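Local coordinates for alpha-rhamnosidase (Dictyoglomus thermophilum, PDB 6I60), which probably hydrolyses terminal non-reducing alpha-L-rhamnose residues from alpha-L-rhamnosides, such as those of natural flavonoids, at residues Q370-W375 with G455-T460. Residues are numbered along the deposited sequence; the frame is centred on the assembly and turned at random.
Sequences QNYTGW and GKVVHT
Over one face of the W375 indole lies V458 CG2, a CH-pi contact 3.6 Å from the centroid of the six-membered ring and almost directly above it (11° off its normal), toward the benzo end of the indole; K456 CB meets the pyrrole end obliquely. The Y372 ring, by contrast, receives K456 O at its edge, near its plane, while V457 CG2 approaches its CD2 obliquely at 3.7 Å. The two aromatics flank an antiparallel beta pairing in the concanavalin-like domain, an example of a chain that turns a corner between two sheets: 371-373 pairs with 434-436, and beyond G374 the strand 375-380 pairs with 453-458. W375 and K456 form a hydrogen-bonded pair, K456 N reaching W375 O at 2.7 Å and W375 N reaching K456 O in its carbonyl plane. With CG between backbone N and carbonyl carbon (chi1 53°), the indole is turned so that V458 CG2 lies against its face. Replacing W375 by an alanine would probably leave V458 CG2 without its aromatic partner and open a gap beside K456, whose NZ is salt-bridged to E428. Just before the corner, T373 is gripped twice: its O accepts V458 N from above the carbonyl plane, and its hydroxyl OG1 donates to V458 O at 3.2 Å.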
ATOM      1  N   GLN A 370     -19.388   9.488  -0.852  1.00 51.76           N
ATOM      2  CA  GLN A 370     -18.279   8.607  -1.181  1.00 45.35           C
ATOM      3  C   GLN A 370     -17.997   7.712   0.015  1.00 48.27           C
ATOM      4  O   GLN A 370     -17.987   8.180   1.157  1.00 47.41           O
ATOM      5  CB  GLN A 370     -17.029   9.409  -1.564  1.00 48.56           C
ATOM      6  CG  GLN A 370     -15.745   8.593  -1.624  1.00 47.11           C
ATOM      7  CD  GLN A 370     -15.647   7.761  -2.884  1.00 49.82           C
ATOM      8  OE1 GLN A 370     -15.901   8.249  -3.986  1.00 50.57           O
ATOM      9  NE2 GLN A 370     -15.283   6.492  -2.730  1.00 47.35           N
ATOM     10  N   ASN A 371     -17.784   6.427  -0.256  1.00 45.78           N
ATOM     11  CA  ASN A 371     -17.388   5.470   0.772  1.00 45.82           C
ATOM     12  C   ASN A 371     -15.890   5.616   1.020  1.00 52.67           C
ATOM     13  O   ASN A 371     -15.072   5.221   0.182  1.00 50.56           O
ATOM     14  CB  ASN A 371     -17.743   4.053   0.334  1.00 47.95           C
ATOM     15  CG  ASN A 371     -17.698   3.058   1.475  1.00 47.55           C
ATOM     16  OD1 ASN A 371     -17.108   3.318   2.523  1.00 53.83           O
ATOM     17  ND2 ASN A 371     -18.316   1.902   1.272  1.00 45.76           N
ATOM     18  N   TYR A 372     -15.527   6.188   2.167  1.00 45.98           N
ATOM     19  CA  TYR A 372     -14.122   6.408   2.494  1.00 51.17           C
ATOM     20  C   TYR A 372     -13.798   5.842   3.869  1.00 54.53           C
ATOM     21  O   TYR A 372     -14.607   5.114   4.453  1.00 54.02           O
ATOM     22  CB  TYR A 372     -13.777   7.899   2.429  1.00 48.33           C
ATOM     23  CG  TYR A 372     -14.445   8.751   3.487  1.00 52.65           C
ATOM     24  CD1 TYR A 372     -15.818   8.972   3.468  1.00 48.97           C
ATOM     25  CD2 TYR A 372     -13.701   9.345   4.498  1.00 49.95           C
ATOM     26  CE1 TYR A 372     -16.432   9.751   4.431  1.00 48.41           C
ATOM     27  CE2 TYR A 372     -14.306  10.130   5.465  1.00 48.33           C
ATOM     28  CZ  TYR A 372     -15.671  10.329   5.427  1.00 51.04           C
ATOM     29  OH  TYR A 372     -16.277  11.110   6.385  1.00 49.92           O
ATOM     30  N   THR A 373     -12.617   6.166   4.395  1.00 54.81           N
ATOM     31  CA  THR A 373     -12.161   5.627   5.667  1.00 56.32           C
ATOM     32  C   THR A 373     -11.651   6.745   6.561  1.00 53.80           C
ATOM     33  O   THR A 373     -11.140   7.764   6.087  1.00 50.03           O
ATOM     34  CB  THR A 373     -11.051   4.589   5.479  1.00 54.70           C
ATOM     35  OG1 THR A 373     -10.056   5.104   4.586  1.00 65.73           O
ATOM     36  CG2 THR A 373     -11.624   3.320   4.904  1.00 47.40           C
ATOM     37  N   GLY A 374     -11.785   6.532   7.867  1.00 49.78           N
ATOM     38  CA  GLY A 374     -11.361   7.510   8.845  1.00 49.37           C
ATOM     39  C   GLY A 374     -12.419   7.789   9.890  1.00 46.48           C
ATOM     40  O   GLY A 374     -13.079   6.867  10.381  1.00 44.04           O
ATOM     41  N   TRP A 375     -12.586   9.059  10.239  1.00 42.70           N
ATOM     42  CA  TRP A 375     -13.561   9.464  11.237  1.00 47.69           C
ATOM     43  C   TRP A 375     -14.122  10.821  10.831  1.00 47.00           C
ATOM     44  O   TRP A 375     -13.843  11.328   9.741  1.00 46.37           O
ATOM     45  CB  TRP A 375     -12.927   9.490  12.634  1.00 48.91           C
ATOM     46  CG  TRP A 375     -11.677  10.316  12.714  1.00 52.58           C
ATOM     47  CD1 TRP A 375     -11.593  11.677  12.740  1.00 53.08           C
ATOM     48  CD2 TRP A 375     -10.331   9.830  12.784  1.00 50.02           C
ATOM     49  NE1 TRP A 375     -10.279  12.070  12.820  1.00 49.91           N
ATOM     50  CE2 TRP A 375      -9.484  10.954  12.850  1.00 49.21           C
ATOM     51  CE3 TRP A 375      -9.760   8.554  12.800  1.00 51.12           C
ATOM     52  CZ2 TRP A 375      -8.098  10.842  12.928  1.00 53.97           C
ATOM     53  CZ3 TRP A 375      -8.383   8.445  12.877  1.00 60.57           C
ATOM     54  CH2 TRP A 375      -7.568   9.581  12.941  1.00 56.25           C
ATOM     55  N   GLY A 455     -15.675  15.401   7.656  1.00 50.73           N
ATOM     56  CA  GLY A 455     -15.114  14.074   7.473  1.00 44.14           C
ATOM     57  C   GLY A 455     -13.602  14.127   7.329  1.00 49.90           C
ATOM     58  O   GLY A 455     -13.050  14.982   6.635  1.00 50.84           O
ATOM     59  N   LYS A 456     -12.930  13.197   8.000  1.00 52.50           N
ATOM     60  CA  LYS A 456     -11.475  13.091   7.967  1.00 51.41           C
ATOM     61  C   LYS A 456     -11.100  11.793   7.262  1.00 46.83           C
ATOM     62  O   LYS A 456     -11.393  10.702   7.761  1.00 47.42           O
ATOM     63  CB  LYS A 456     -10.893  13.145   9.379  1.00 52.28           C
ATOM     64  CG  LYS A 456     -11.134  14.467  10.101  1.00 60.17           C
ATOM     65  CD  LYS A 456     -10.507  15.638   9.352  1.00 63.37           C
ATOM     66  CE  LYS A 456     -10.624  16.932  10.142  1.00 56.45           C
ATOM     67  NZ  LYS A 456      -9.437  17.151  11.017  1.00 61.21           N
ATOM     68  N   VAL A 457     -10.463  11.914   6.099  1.00 46.71           N
ATOM     69  CA  VAL A 457      -9.978  10.753   5.360  1.00 50.35           C
ATOM     70  C   VAL A 457      -8.658  10.310   5.979  1.00 51.15           C
ATOM     71  O   VAL A 457      -7.699  11.086   6.042  1.00 49.42           O
ATOM     72  CB  VAL A 457      -9.812  11.075   3.867  1.00 49.21           C
ATOM     73  CG1 VAL A 457      -9.385   9.838   3.102  1.00 43.15           C
ATOM     74  CG2 VAL A 457     -11.109  11.627   3.302  1.00 57.52           C
ATOM     75  N   VAL A 458      -8.607   9.064   6.441  1.00 49.10           N
ATOM     76  CA  VAL A 458      -7.480   8.560   7.215  1.00 48.55           C
ATOM     77  C   VAL A 458      -7.022   7.243   6.606  1.00 46.66           C
ATOM     78  O   VAL A 458      -7.805   6.289   6.525  1.00 49.50           O
ATOM     79  CB  VAL A 458      -7.843   8.372   8.697  1.00 47.97           C
ATOM     80  CG1 VAL A 458      -6.756   7.592   9.416  1.00 53.82           C
ATOM     81  CG2 VAL A 458      -8.077   9.720   9.364  1.00 45.28           C
ATOM     82  N   HIS A 459      -5.760   7.191   6.186  1.00 46.71           N
ATOM     83  CA  HIS A 459      -5.138   5.981   5.656  1.00 48.53           C
ATOM     84  C   HIS A 459      -3.644   6.251   5.500  1.00 43.43           C
ATOM     85  O   HIS A 459      -3.156   7.343   5.803  1.00 44.14           O
ATOM     86  CB  HIS A 459      -5.766   5.551   4.330  1.00 42.75           C
ATOM     87  CG  HIS A 459      -5.756   6.618   3.280  1.00 48.11           C
ATOM     88  ND1 HIS A 459      -6.851   7.412   3.016  1.00 51.25           N
ATOM     89  CD2 HIS A 459      -4.784   7.022   2.428  1.00 48.98           C
ATOM     90  CE1 HIS A 459      -6.554   8.259   2.046  1.00 51.51           C
ATOM     91  NE2 HIS A 459      -5.306   8.043   1.672  1.00 47.43           N
ATOM     92  N   THR A 460      -2.921   5.236   5.023  1.00 44.15           N
ATOM     93  CA  THR A 460      -1.494   5.363   4.750  1.00 42.49           C
ATOM     94  C   THR A 460      -1.252   6.435   3.696  1.00 47.45           C
ATOM     95  O   THR A 460      -1.647   6.276   2.536  1.00 48.86           O
ATOM     96  CB  THR A 460      -0.909   4.022   4.294  1.00 44.47           C
ATOM     97  OG1 THR A 460      -0.964   3.082   5.374  1.00 47.99           O
ATOM     98  CG2 THR A 460       0.538   4.188   3.853  1.00 43.44           C
TER